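Local coordinates for odorant-binding protein (Phormia regina, PDB 5DIC) that binds fatty acids such as palmitic acid in the oral disk of the blowfly, probably carrying these poorly soluble molecules in its helical pocket, at residues K72-H76 / F77-K81; E23-S26 / E27-T31. All coordinates share one frame; numbering follows the deposited sequence.

Contact 1. Residues K72-H76 / F77-K81; sequences KLSPH and FGEEK. With PLM (palmitic acid), chain B; PLM (palmitic acid), chain C.
Phe77 and Leu73 meet at the junction of helix 66-77 and helix 79-89, where the mainly helical PBP/GOBP fold turns beside two bound palmitic acids. The last bonds of the first helix close the turn: Phe77 N donates to Leu73 O, and Gly78 N donates to Ser74 O at 2.8 Å. Gly78, with positive phi, then serves as N-cap of the next helix. From its CB, 3.4 Å from Leu73 O, the Phe77 side chain extends with CG anti to its own carbonyl carbon (chi1 -70°), which lays the ring between a histidine and a lipid tail. CG and CD1 face CF of the chain C palmitic acid, which is offset toward the ring's rim; CD2, at the ring edge, again faces Leu73 O; CE2 lies 4.0 Å from Leu73 CD2; CE2 and CZ also approach CD of the same palmitic acid. On the opposite face His76 CD2 sits over the ring centre, a neighbour of CE1 as of the other ring atoms, in a T-shaped stack with planes at 83°, while His76 NE2 is hydrogen-bonded to the N-terminal amine of His1. Leu73 touches both lipids through CD1, 3.5 Å from CA of the chain B palmitic acid and 4.0 Å from CD of the other. Val82 of the second helix packs on Leu73, Ser74 and Phe77. At the carboxylate end of the chain B lipid, the extended Lys72 chain bends at its last torsion (chi4 -76°), bringing NZ within 2.6 Å of O1 in a hydrogen bond.

Contact 2. Residues E23-S26 / E27-T31; sequences EKVS and EEEAT
Ser26 and Glu29 exchange bonds at the start of helix 27-34, each side chain accepting from the other's backbone N-H. The Ser26 hydroxyl, OG, stands between its own N and carbonyl carbon (chi1 76°), from where it accepts from Glu29 N at 3.0 Å with an N-H...O angle of 164°. In return, Ser26 N donates to Glu29 OE1 at 2.9 Å; this bond is nearly straight, at 172°, and uses the anti lone pair of OE1, the one away from the other oxygen. A weak bond of 3.3 Å also runs from Ser26 OG to Glu29 OE1, so this carboxylate oxygen receives two donors from one residue. The second oxygen, OE2, is held by Thr42 OG1, and the two ends together should fix the rotation of the carboxylate. Ser26 O takes Ala30 N at 2.8 Å, the first i to i+4 main-chain bond of the helix, and Thr31 N follows on Glu27 O. Val25 supplies the apolar part: CG1 rests 3.5 Å from Glu29 CB and 4.1 Å from Ala30 CB, while Phe48 of helix 43-55 also touches Val25. Just upstream, helix 6-22 ends in a Schellman motif with Lys24, of positive phi, at C-prime: Val25 N bonds Val20 O and Lys24 N bonds Lys21 O. The chain thus passes in a few residues from a Schellman C-cap to the reciprocal Ser26-Glu29 pairing that defines a capping box.

Both contacts are surface junctions between successive helices, on opposite sides of the chain's centre, with their nearest atoms about 17 Å apart. Contact 2 joins helix 6-22 to helix 27-34, and contact 1 joins helix 66-77 to helix 79-89, so they share no helix. Their chemistry differs with their place. Residues 23-31 form a largely polar turn in which side chains satisfy the backbone groups of a helix start, with the Ala30 side chain about 13 Å from a bound palmitic acid. Residues 72-81 turn with main-chain bonds and a glycine N-cap, while Leu73, His76 and Phe77 supply apolar packing, aromatic stacking and lipid contact, and Lys72 a polar bond to the lipid head.

Contact 1. Residues K72-H76 / F77-K81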
loop_
_atom_site.group_PDB
_atom_site.type_symbol
_atom_site.label_atom_id
_atom_site.label_comp_id
_atom_site.label_asym_id
_atom_site.label_seq_id
_atom_site.Cartn_x
_atom_site.Cartn_y
_atom_site.Cartn_z
ATOM N N LYS A 72 -4.965 -1.888 -11.290
ATOM C CA LYS A 72 -3.549 -2.085 -11.051
ATOM C C LYS A 72 -3.149 -3.524 -10.827
ATOM O O LYS A 72 -2.031 -3.917 -11.179
ATOM C CB LYS A 72 -3.046 -1.181 -9.951
ATOM C CG LYS A 72 -3.129 0.298 -10.332
ATOM C CD LYS A 72 -2.567 1.188 -9.231
ATOM C CE LYS A 72 -2.745 2.643 -9.553
ATOM N NZ LYS A 72 -1.782 3.115 -10.556
ATOM N N LEU A 73 -4.011 -4.335 -10.207
ATOM C CA LEU A 73 -3.640 -5.674 -9.814
ATOM C C LEU A 73 -4.246 -6.781 -10.659
ATOM O O LEU A 73 -3.668 -7.874 -10.730
ATOM C CB LEU A 73 -4.004 -5.956 -8.362
ATOM C CG LEU A 73 -3.362 -5.100 -7.289
ATOM C CD1 LEU A 73 -3.812 -5.609 -5.935
ATOM C CD2 LEU A 73 -1.851 -5.136 -7.394
ATOM N N SER A 74 -5.388 -6.550 -11.300
ATOM C CA SER A 74 -6.050 -7.657 -12.022
ATOM C C SER A 74 -5.200 -8.253 -13.148
ATOM O O SER A 74 -5.177 -9.460 -13.294
ATOM C CB SER A 74 -7.439 -7.279 -12.554
ATOM O OG SER A 74 -8.336 -7.080 -11.491
ATOM N N PRO A 75 -4.510 -7.422 -13.950
ATOM C CA PRO A 75 -3.796 -8.034 -15.079
ATOM C C PRO A 75 -2.804 -9.103 -14.655
ATOM O O PRO A 75 -2.711 -10.147 -15.311
ATOM C CB PRO A 75 -3.165 -6.826 -15.787
ATOM C CG PRO A 75 -4.144 -5.696 -15.489
ATOM C CD PRO A 75 -4.524 -5.953 -14.042
ATOM N N HIS A 76 -2.075 -8.858 -13.572
ATOM C CA HIS A 76 -1.089 -9.835 -13.131
ATOM C C HIS A 76 -1.674 -10.924 -12.222
ATOM O O HIS A 76 -1.219 -12.074 -12.276
ATOM C CB HIS A 76 0.096 -9.170 -12.407
ATOM C CG HIS A 76 1.108 -10.166 -11.926
ATOM N ND1 HIS A 76 1.888 -10.901 -12.790
ATOM C CD2 HIS A 76 1.375 -10.648 -10.686
ATOM C CE1 HIS A 76 2.602 -11.772 -12.107
ATOM N NE2 HIS A 76 2.318 -11.629 -10.826
ATOM N N PHE A 77 -2.579 -10.547 -11.315
ATOM C CA PHE A 77 -3.027 -11.474 -10.265
ATOM C C PHE A 77 -4.335 -12.197 -10.596
ATOM O O PHE A 77 -4.658 -13.187 -9.948
ATOM C CB PHE A 77 -3.137 -10.750 -8.923
ATOM C CG PHE A 77 -1.811 -10.369 -8.343
ATOM C CD1 PHE A 77 -1.050 -11.331 -7.706
ATOM C CD2 PHE A 77 -1.332 -9.086 -8.395
ATOM C CE1 PHE A 77 0.157 -11.011 -7.123
ATOM C CE2 PHE A 77 -0.127 -8.755 -7.835
ATOM C CZ PHE A 77 0.618 -9.722 -7.209
ATOM N N GLY A 78 -5.097 -11.696 -11.562
ATOM C CA GLY A 78 -6.385 -12.288 -11.907
ATOM C C GLY A 78 -7.530 -11.503 -11.319
ATOM O O GLY A 78 -7.532 -11.198 -10.127
ATOM N N GLU A 79 -8.532 -11.214 -12.132
ATOM C CA GLU A 79 -9.637 -10.376 -11.704
ATOM C C GLU A 79 -10.396 -10.979 -10.517
ATOM O O GLU A 79 -10.667 -10.301 -9.518
ATOM C CB GLU A 79 -10.565 -10.150 -12.899
ATOM C CG GLU A 79 -11.772 -9.283 -12.569
ATOM C CD GLU A 79 -12.673 -9.046 -13.752
ATOM O OE1 GLU A 79 -12.490 -9.660 -14.831
ATOM O OE2 GLU A 79 -13.590 -8.231 -13.585
ATOM N N GLU A 80 -10.815 -12.236 -10.647
ATOM C CA GLU A 80 -11.543 -12.858 -9.572
ATOM C C GLU A 80 -10.718 -12.927 -8.298
ATOM O O GLU A 80 -11.248 -12.712 -7.179
ATOM C CB GLU A 80 -12.083 -14.240 -9.964
ATOM C CG GLU A 80 -12.880 -14.903 -8.838
ATOM C CD GLU A 80 -12.028 -15.695 -7.838
ATOM O OE1 GLU A 80 -11.036 -16.342 -8.247
ATOM O OE2 GLU A 80 -12.364 -15.670 -6.628
ATOM N N LYS A 81 -9.425 -13.202 -8.422
ATOM C CA LYS A 81 -8.558 -13.258 -7.245
ATOM C C LYS A 81 -8.434 -11.899 -6.538
ATOM O O LYS A 81 -8.465 -11.811 -5.304
ATOM C CB LYS A 81 -7.187 -13.828 -7.612
ATOM C CG LYS A 81 -7.301 -15.303 -8.014
ATOM C CD LYS A 81 -6.136 -15.868 -8.805
ATOM C CE LYS A 81 -6.385 -17.335 -9.181
ATOM N NZ LYS A 81 -5.524 -17.855 -10.282
HETATM C C1 PLM B . 1.646 3.833 -9.214
HETATM O O1 PLM B . 0.580 3.193 -9.413
HETATM O O2 PLM B . 1.656 5.068 -9.061
HETATM C C2 PLM B . 2.984 3.147 -9.085
HETATM C C3 PLM B . 2.873 1.630 -9.030
HETATM C C4 PLM B . 2.316 1.160 -7.702
HETATM C C5 PLM B . 2.573 -0.331 -7.569
HETATM C C6 PLM B . 1.768 -0.924 -6.436
HETATM C C7 PLM B . 0.321 -1.082 -6.845
HETATM C C8 PLM B . -0.334 -1.879 -5.746
HETATM C C9 PLM B . -1.807 -1.548 -5.769
HETATM C CA PLM B . -2.678 -2.493 -4.956
HETATM C CB PLM B . -3.313 -1.896 -3.717
HETATM C CC PLM B . -3.719 -2.966 -2.710
HETATM C CD PLM B . -3.255 -2.604 -1.300
HETATM C CE PLM B . -3.944 -1.353 -0.725
HETATM C CF PLM B . -3.539 -1.120 0.742
HETATM C CG PLM B . -4.227 0.052 1.426
HETATM C C1 PLM C . 9.300 -0.746 -6.038
HETATM O O1 PLM C . 9.234 -0.541 -7.276
HETATM O O2 PLM C . 10.219 -0.277 -5.322
HETATM C C2 PLM C . 8.248 -1.608 -5.375
HETATM C C3 PLM C . 6.974 -0.805 -5.091
HETATM C C4 PLM C . 5.988 -1.608 -4.240
HETATM C C5 PLM C . 4.575 -1.036 -4.287
HETATM C C6 PLM C . 3.610 -1.736 -3.322
HETATM C C7 PLM C . 3.213 -3.132 -3.799
HETATM C C8 PLM C . 2.001 -3.683 -3.046
HETATM C C9 PLM C . 1.328 -4.780 -3.864
HETATM C CA PLM C . 0.266 -5.547 -3.084
HETATM C CB PLM C . -0.062 -6.844 -3.817
HETATM C CC PLM C . -1.347 -7.506 -3.325
HETATM C CD PLM C . -1.772 -8.584 -4.314
HETATM C CE PLM C . -3.102 -9.274 -4.025
HETATM C CF PLM C . -3.483 -10.193 -5.187
HETATM C CG PLM C . -4.762 -10.989 -4.992
#

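Contact 2. Residues E23-S26 / E27-T31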
loop_
_atom_site.group_PDB
_atom_site.type_symbol
_atom_site.label_atom_id
_atom_site.label_comp_id
_atom_site.label_asym_id
_atom_site.label_seq_id
_atom_site.Cartn_x
_atom_site.Cartn_y
_atom_site.Cartn_z
ATOM N N GLU A 23 4.515 12.701 5.535
ATOM C CA GLU A 23 4.381 11.963 6.794
ATOM C C GLU A 23 5.597 12.119 7.714
ATOM O O GLU A 23 5.700 11.443 8.727
ATOM C CB GLU A 23 4.044 10.508 6.537
ATOM C CG GLU A 23 2.865 10.317 5.586
ATOM C CD GLU A 23 1.529 10.862 6.041
ATOM O OE1 GLU A 23 1.234 10.831 7.253
ATOM O OE2 GLU A 23 0.734 11.230 5.149
ATOM N N LYS A 24 6.497 13.040 7.368
ATOM C CA LYS A 24 7.587 13.423 8.269
ATOM C C LYS A 24 8.425 12.221 8.675
ATOM O O LYS A 24 8.811 12.061 9.823
ATOM C CB LYS A 24 7.074 14.218 9.458
ATOM C CG LYS A 24 6.401 15.495 9.017
ATOM C CD LYS A 24 5.811 16.259 10.177
ATOM C CE LYS A 24 5.327 17.609 9.693
ATOM N NZ LYS A 24 4.184 17.505 8.757
ATOM N N VAL A 25 8.730 11.386 7.695
ATOM C CA VAL A 25 9.470 10.153 7.918
ATOM C C VAL A 25 10.945 10.500 8.159
ATOM O O VAL A 25 11.493 11.332 7.441
ATOM C CB VAL A 25 9.276 9.240 6.692
ATOM C CG1 VAL A 25 10.051 7.952 6.793
ATOM C CG2 VAL A 25 7.788 8.980 6.399
ATOM N N SER A 26 11.574 9.878 9.160
ATOM C CA SER A 26 12.975 10.161 9.427
ATOM C C SER A 26 13.866 9.584 8.337
ATOM O O SER A 26 13.463 8.710 7.579
ATOM C CB SER A 26 13.401 9.563 10.764
ATOM O OG SER A 26 13.585 8.158 10.677
ATOM N N GLU A 27 15.122 10.022 8.298
ATOM C CA GLU A 27 16.072 9.469 7.327
ATOM C C GLU A 27 16.230 7.958 7.502
ATOM O O GLU A 27 16.269 7.208 6.536
ATOM C CB GLU A 27 17.438 10.147 7.441
ATOM C CG GLU A 27 18.369 9.867 6.268
ATOM C CD GLU A 27 19.749 10.490 6.449
ATOM O OE1 GLU A 27 20.492 10.023 7.337
ATOM O OE2 GLU A 27 20.067 11.441 5.705
ATOM N N GLU A 28 16.342 7.505 8.733
ATOM C CA GLU A 28 16.479 6.084 8.990
ATOM C C GLU A 28 15.250 5.295 8.556
ATOM O O GLU A 28 15.353 4.234 7.939
ATOM C CB GLU A 28 16.820 5.852 10.445
ATOM C CG GLU A 28 17.192 4.437 10.731
ATOM C CD GLU A 28 16.088 3.620 11.264
ATOM O OE1 GLU A 28 14.960 4.132 11.310
ATOM O OE2 GLU A 28 16.350 2.474 11.658
ATOM N N GLU A 29 14.077 5.833 8.870
ATOM C CA GLU A 29 12.838 5.171 8.489
ATOM C C GLU A 29 12.713 5.115 6.962
ATOM O O GLU A 29 12.285 4.105 6.396
ATOM C CB GLU A 29 11.616 5.896 9.101
ATOM C CG GLU A 29 11.467 5.669 10.595
ATOM C CD GLU A 29 10.493 6.635 11.282
ATOM O OE1 GLU A 29 10.346 7.781 10.819
ATOM O OE2 GLU A 29 9.945 6.227 12.326
ATOM N N ALA A 30 13.071 6.209 6.300
ATOM C CA ALA A 30 12.988 6.272 4.833
ATOM C C ALA A 30 13.896 5.234 4.194
ATOM O O ALA A 30 13.520 4.612 3.221
ATOM C CB ALA A 30 13.335 7.666 4.310
ATOM N N THR A 31 15.094 5.048 4.736
ATOM C CA THR A 31 16.005 4.049 4.185
ATOM C C THR A 31 15.507 2.617 4.448
ATOM O O THR A 31 15.624 1.756 3.572
ATOM C CB THR A 31 17.455 4.307 4.604
ATOM O OG1 THR A 31 18.286 3.522 3.756
ATOM C CG2 THR A 31 17.763 3.925 5.954
#